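De novo designed switch protein caging a hemagglutinin binder (sCageHA267_1S) (Synthetic construct, PDB 7CBC) probably serves as a biosensor switch, a designed helical cage that holds a hemagglutinin binder in a caged state. Local coordinates at residues E66-R69 and R70-E74. Sequence-based numbering, arbitrary orientation.
Sequences EIIR and RAEKE
Arg70 stands out from the helix beside Ile67, the two side chains pointing the same way. CG of Arg70 lies anti to the backbone N (chi1 160°), and the chain then bends at chi2 and chi3, bringing the guanidinium alongside Ile67 O and CG2. There CG2 of Ile67 meets it at its edge, in plane, 3.4 Å from Arg70 NH2. The same NH2 lies 2.7 Å from Ile67 O, but the angle is too poor for a hydrogen bond, and Ile67 O instead accepts a hydrogen bond from Ala71 N at 3.0 Å. On another side of the helix, Glu72, one turn after Ile68, runs an extended chain back past that residue; Glu72 CG rests 3.2 Å from Ile68 O, and Glu72 OE2 reaches to 3.6 Å from Ile68 CG2. Beneath these side chains run the i to i+4 bonds, from Arg70 N to Glu66 O through to Lys73 N and Arg69 O; the last is the longest and most bent, at 3.2 Å and 138°.

On the exposed side, Arg69 turns its guanidinium side-on to Glu66. Arg69 NE points to Glu66 OE1, and Arg69 NH2 to Glu66 OE2, the latter a salt bridge of 2.8 Å. Both oxygens are met on their syn sides, though NE comes in 34° out of the carboxylate plane; the two-point grip should restrict rotation of both groups. Lys73 leads away from this pair to a salt bridge with Asp77.

Ile67 and Arg70 pack against helix 3-46, at Leu33 and Ala29 among others, whereas Ile68 and Ala71 touch Ala127 and Leu123 of helix 99-142. Helix 50-93 thus presents buried isoleucine and alanine to two neighbours and an i to i+3 Glu-Arg pair to its exposed side, the amphipathic pattern characteristic of a helix in a de novo designed six-helix bundle.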
ATOM      1  N   GLU A  66      18.307  -6.190   1.263  1.00 36.08           N
ATOM      2  CA  GLU A  66      18.240  -5.932  -0.163  1.00 40.61           C
ATOM      3  C   GLU A  66      16.790  -5.765  -0.610  1.00 40.00           C
ATOM      4  O   GLU A  66      16.462  -4.819  -1.331  1.00 36.59           O
ATOM      5  CB  GLU A  66      18.940  -7.060  -0.925  1.00 40.56           C
ATOM      6  CG  GLU A  66      18.935  -6.889  -2.438  1.00 45.03           C
ATOM      7  CD  GLU A  66      19.578  -5.580  -2.897  1.00 53.62           C
ATOM      8  OE1 GLU A  66      20.372  -4.980  -2.128  1.00 53.88           O
ATOM      9  OE2 GLU A  66      19.282  -5.148  -4.033  1.00 56.93           O
ATOM     10  N   ILE A  67      15.901  -6.661  -0.166  1.00 35.98           N
ATOM     11  CA  ILE A  67      14.478  -6.522  -0.470  1.00 32.80           C
ATOM     12  C   ILE A  67      13.963  -5.170   0.003  1.00 33.08           C
ATOM     13  O   ILE A  67      13.233  -4.478  -0.716  1.00 34.78           O
ATOM     14  CB  ILE A  67      13.684  -7.679   0.165  1.00 33.70           C
ATOM     15  CG1 ILE A  67      13.924  -8.974  -0.611  1.00 27.62           C
ATOM     16  CG2 ILE A  67      12.190  -7.344   0.229  1.00 32.34           C
ATOM     17  CD1 ILE A  67      13.342 -10.188   0.054  1.00 33.76           C
ATOM     18  N   ILE A  68      14.357  -4.761   1.205  1.00 29.31           N
ATOM     19  CA  ILE A  68      13.849  -3.522   1.772  1.00 31.03           C
ATOM     20  C   ILE A  68      14.444  -2.315   1.053  1.00 36.54           C
ATOM     21  O   ILE A  68      13.730  -1.357   0.721  1.00 28.92           O
ATOM     22  CB  ILE A  68      14.122  -3.508   3.285  1.00 29.90           C
ATOM     23  CG1 ILE A  68      13.076  -4.378   3.991  1.00 28.80           C
ATOM     24  CG2 ILE A  68      14.123  -2.102   3.846  1.00 31.54           C
ATOM     25  CD1 ILE A  68      13.558  -4.983   5.277  1.00 35.06           C
ATOM     26  N   ARG A  69      15.750  -2.352   0.769  1.00 35.77           N
ATOM     27  CA  ARG A  69      16.375  -1.244   0.052  1.00 36.37           C
ATOM     28  C   ARG A  69      15.803  -1.086  -1.354  1.00 36.75           C
ATOM     29  O   ARG A  69      15.682   0.040  -1.853  1.00 37.66           O
ATOM     30  CB  ARG A  69      17.891  -1.441   0.006  1.00 41.39           C
ATOM     31  CG  ARG A  69      18.626  -0.421  -0.844  1.00 46.53           C
ATOM     32  CD  ARG A  69      20.019  -0.904  -1.280  1.00 56.40           C
ATOM     33  NE  ARG A  69      19.968  -1.837  -2.409  1.00 56.45           N
ATOM     34  CZ  ARG A  69      19.601  -1.501  -3.647  1.00 52.90           C
ATOM     35  NH1 ARG A  69      19.246  -0.257  -3.928  1.00 55.09           N
ATOM     36  NH2 ARG A  69      19.583  -2.416  -4.606  1.00 60.34           N
ATOM     37  N   ARG A  70      15.438  -2.182  -2.011  1.00 34.71           N
ATOM     38  CA  ARG A  70      14.856  -2.037  -3.338  1.00 36.17           C
ATOM     39  C   ARG A  70      13.395  -1.579  -3.260  1.00 38.92           C
ATOM     40  O   ARG A  70      12.925  -0.860  -4.144  1.00 33.39           O
ATOM     41  CB  ARG A  70      15.016  -3.352  -4.105  1.00 37.79           C
ATOM     42  CG  ARG A  70      14.080  -3.522  -5.268  1.00 37.98           C
ATOM     43  CD  ARG A  70      13.672  -4.967  -5.419  1.00 39.03           C
ATOM     44  NE  ARG A  70      13.086  -5.410  -4.165  1.00 47.52           N
ATOM     45  CZ  ARG A  70      11.908  -5.012  -3.693  1.00 42.81           C
ATOM     46  NH1 ARG A  70      11.114  -4.157  -4.376  1.00 38.87           N
ATOM     47  NH2 ARG A  70      11.519  -5.474  -2.518  1.00 32.34           N
ATOM     48  N   ALA A  71      12.672  -1.935  -2.191  1.00 36.77           N
ATOM     49  CA  ALA A  71      11.336  -1.369  -1.983  1.00 35.85           C
ATOM     50  C   ALA A  71      11.396   0.113  -1.629  1.00 32.10           C
ATOM     51  O   ALA A  71      10.498   0.871  -2.009  1.00 33.42           O
ATOM     52  CB  ALA A  71      10.585  -2.143  -0.891  1.00 32.74           C
ATOM     53  N   GLU A  72      12.432   0.553  -0.906  1.00 28.17           N
ATOM     54  CA  GLU A  72      12.632   1.989  -0.721  1.00 34.52           C
ATOM     55  C   GLU A  72      12.860   2.697  -2.050  1.00 35.03           C
ATOM     56  O   GLU A  72      12.469   3.859  -2.209  1.00 32.09           O
ATOM     57  CB  GLU A  72      13.810   2.251   0.213  1.00 32.13           C
ATOM     58  CG  GLU A  72      13.577   1.760   1.614  1.00 36.09           C
ATOM     59  CD  GLU A  72      14.817   1.836   2.489  1.00 44.20           C
ATOM     60  OE1 GLU A  72      15.902   2.226   1.993  1.00 45.08           O
ATOM     61  OE2 GLU A  72      14.698   1.486   3.681  1.00 39.15           O
ATOM     62  N   LYS A  73      13.494   2.008  -3.005  1.00 35.77           N
ATOM     63  CA  LYS A  73      13.728   2.575  -4.328  1.00 37.34           C
ATOM     64  C   LYS A  73      12.426   2.738  -5.103  1.00 36.34           C
ATOM     65  O   LYS A  73      12.245   3.732  -5.809  1.00 37.29           O
ATOM     66  CB  LYS A  73      14.709   1.690  -5.102  1.00 35.19           C
ATOM     67  CG  LYS A  73      15.064   2.172  -6.511  1.00 39.96           C
ATOM     68  CD  LYS A  73      15.907   3.443  -6.468  1.00 45.87           C
ATOM     69  CE  LYS A  73      16.629   3.697  -7.791  1.00 46.31           C
ATOM     70  NZ  LYS A  73      15.734   3.579  -8.985  1.00 51.97           N
ATOM     71  N   GLU A  74      11.512   1.763  -5.006  1.00 39.80           N
ATOM     72  CA  GLU A  74      10.214   1.905  -5.668  1.00 35.85           C
ATOM     73  C   GLU A  74       9.441   3.093  -5.112  1.00 34.27           C
ATOM     74  O   GLU A  74       8.735   3.782  -5.853  1.00 30.23           O
ATOM     75  CB  GLU A  74       9.383   0.625  -5.517  1.00 38.34           C
ATOM     76  CG  GLU A  74       9.981  -0.653  -6.157  1.00 37.52           C
ATOM     77  CD  GLU A  74       9.567  -0.840  -7.617  1.00 44.94           C
ATOM     78  OE1 GLU A  74       9.688   0.125  -8.405  1.00 45.93           O
ATOM     79  OE2 GLU A  74       9.108  -1.950  -7.975  1.00 41.94           O
TER